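Local coordinates for methylmalonyl-CoA carboxyltransferase 12S subunit (Propionibacterium freudenreichii, PDB 1ON3), which catalyses the transfer of the carboxyl group of methylmalonyl-CoA to the biotin of the 1.3S subunit, and forms the hexameric core of transcarboxylase, at the interface of chains A and B. Residues are numbered along the deposited sequence; one frame, centred on the assembly and turned at random. Chains: chain A/B, Methylmalonyl-CoA carboxyltransferase 12S subunit.

The interface of chains A and B. Residues chain A 279, 284, 431-433, 492; chain B 12, 16.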
loop_
_atom_site.group_PDB
_atom_site.type_symbol
_atom_site.label_atom_id
_atom_site.label_comp_id
_atom_site.label_asym_id
_atom_site.label_seq_id
_atom_site.Cartn_x
_atom_site.Cartn_y
_atom_site.Cartn_z
ATOM N N ARG A 279 38.174 -17.426 -27.110
ATOM C CA ARG A 279 38.358 -16.871 -28.452
ATOM C C ARG A 279 38.307 -17.922 -29.556
ATOM O O ARG A 279 37.983 -17.607 -30.706
ATOM C CB ARG A 279 39.708 -16.161 -28.570
ATOM C CG ARG A 279 39.849 -14.872 -27.795
ATOM C CD ARG A 279 41.279 -14.369 -27.903
ATOM N NE ARG A 279 41.522 -13.245 -27.012
ATOM C CZ ARG A 279 42.729 -12.847 -26.628
ATOM N NH1 ARG A 279 43.810 -13.490 -27.064
ATOM N NH2 ARG A 279 42.858 -11.817 -25.801
ATOM N N ILE A 284 34.865 -18.412 -36.833
ATOM C CA ILE A 284 34.581 -17.158 -37.527
ATOM C C ILE A 284 33.734 -17.492 -38.755
ATOM O O ILE A 284 33.061 -16.631 -39.324
ATOM C CB ILE A 284 35.897 -16.442 -37.961
ATOM C CG1 ILE A 284 36.619 -15.891 -36.730
ATOM C CG2 ILE A 284 35.600 -15.314 -38.936
ATOM C CD1 ILE A 284 35.773 -14.936 -35.895
ATOM N N TRP A 431 30.446 -9.989 -29.063
ATOM C CA TRP A 431 31.771 -10.552 -29.307
ATOM C C TRP A 431 32.162 -9.946 -30.670
ATOM O O TRP A 431 31.302 -9.398 -31.369
ATOM C CB TRP A 431 31.693 -12.068 -29.416
ATOM C CG TRP A 431 31.844 -12.771 -28.121
ATOM C CD1 TRP A 431 31.653 -12.250 -26.871
ATOM C CD2 TRP A 431 32.232 -14.132 -27.937
ATOM N NE1 TRP A 431 31.906 -13.208 -25.920
ATOM C CE2 TRP A 431 32.261 -14.374 -26.546
ATOM C CE3 TRP A 431 32.559 -15.174 -28.815
ATOM C CZ2 TRP A 431 32.604 -15.620 -26.011
ATOM C CZ3 TRP A 431 32.900 -16.409 -28.283
ATOM C CH2 TRP A 431 32.919 -16.621 -26.890
ATOM N N PRO A 432 33.448 -10.030 -31.062
ATOM C CA PRO A 432 33.884 -9.465 -32.352
ATOM C C PRO A 432 33.274 -10.187 -33.551
ATOM O O PRO A 432 33.366 -9.724 -34.690
ATOM C CB PRO A 432 35.407 -9.617 -32.305
ATOM C CG PRO A 432 35.719 -9.628 -30.816
ATOM C CD PRO A 432 34.600 -10.505 -30.282
ATOM N N SER A 433 32.658 -11.330 -33.285
ATOM C CA SER A 433 32.014 -12.137 -34.320
ATOM C C SER A 433 30.492 -12.002 -34.308
ATOM O O SER A 433 29.784 -12.727 -35.017
ATOM C CB SER A 433 32.394 -13.607 -34.124
ATOM O OG SER A 433 32.159 -14.022 -32.786
ATOM N N PRO A 492 36.293 -11.835 -26.504
ATOM C CA PRO A 492 35.645 -13.041 -25.986
ATOM C C PRO A 492 36.283 -13.532 -24.694
ATOM O O PRO A 492 35.616 -14.161 -23.869
ATOM C CB PRO A 492 35.813 -14.036 -27.128
ATOM C CG PRO A 492 35.695 -13.146 -28.345
ATOM C CD PRO A 492 36.580 -11.969 -27.942
ATOM N N MET B 12 39.720 -14.620 -34.988
ATOM C CA MET B 12 39.193 -13.973 -33.798
ATOM C C MET B 12 40.310 -13.166 -33.136
ATOM O O MET B 12 40.086 -12.046 -32.678
ATOM C CB MET B 12 38.643 -15.024 -32.827
ATOM C CG MET B 12 37.881 -14.448 -31.630
ATOM S SD MET B 12 36.371 -13.534 -32.083
ATOM C CE MET B 12 35.214 -14.880 -32.265
ATOM N N VAL B 16 40.324 -9.251 -32.349
ATOM C CA VAL B 16 40.527 -8.752 -30.996
ATOM C C VAL B 16 41.575 -7.642 -30.997
ATOM O O VAL B 16 41.462 -6.660 -30.256
ATOM C CB VAL B 16 40.955 -9.893 -30.038
ATOM C CG1 VAL B 16 41.564 -9.321 -28.760
ATOM C CG2 VAL B 16 39.736 -10.744 -29.697
#
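B:Met12, the first residue of helix 12-27 of chain B, pushes its thioether into a pocket of chain A lined by A:Arg279, A:Ile284, A:Pro432, A:Ser433 and A:Pro492. Apolar packing carries most of the contact. CG of B:Met12 stands anti to its backbone N (chi1 -172°), and the bends at chi2 and chi3 then turn the methyl group inward. The sulfur SD rests against two prolines, 3.8 Å from CG of A:Pro492 and 3.9 Å from CD of A:Pro432; the B:Met12 side chain runs at about a right angle to that of A:Pro432. Deeper in, the methyl CE meets CD1 of A:Ile284 at 3.7 Å and CB of A:Ser433 at 3.6 Å. Behind this layer, A:Pro492 lays its CB over the centre of the A:Trp431 indole, 3.5 Å above the plane, which backs the proline that B:Met12 touches. One turn along the helix, B:Val16 sets CG2 against CD of A:Pro492 at 3.8 Å, while the extended side chain of A:Arg279 crosses that of B:Val16 nearly perpendicularly, with NE near CG2 and the guanidinium NH2 near CG1.

Polar atoms also border the thioether. The carbonyl O of A:Arg279 lies 3.3 Å from CG of B:Met12, and the hydroxyl OG of A:Ser433 adjoins its methyl. With an alanine in place of B:Met12, the prolines and A:Ile284 would probably lose the thioether that fills the space beside them, leaving a gap at the helix start.

This knob-in-pocket contact fastens the N-terminal helix of one subunit onto its neighbour, contributing to the 12S homohexamer.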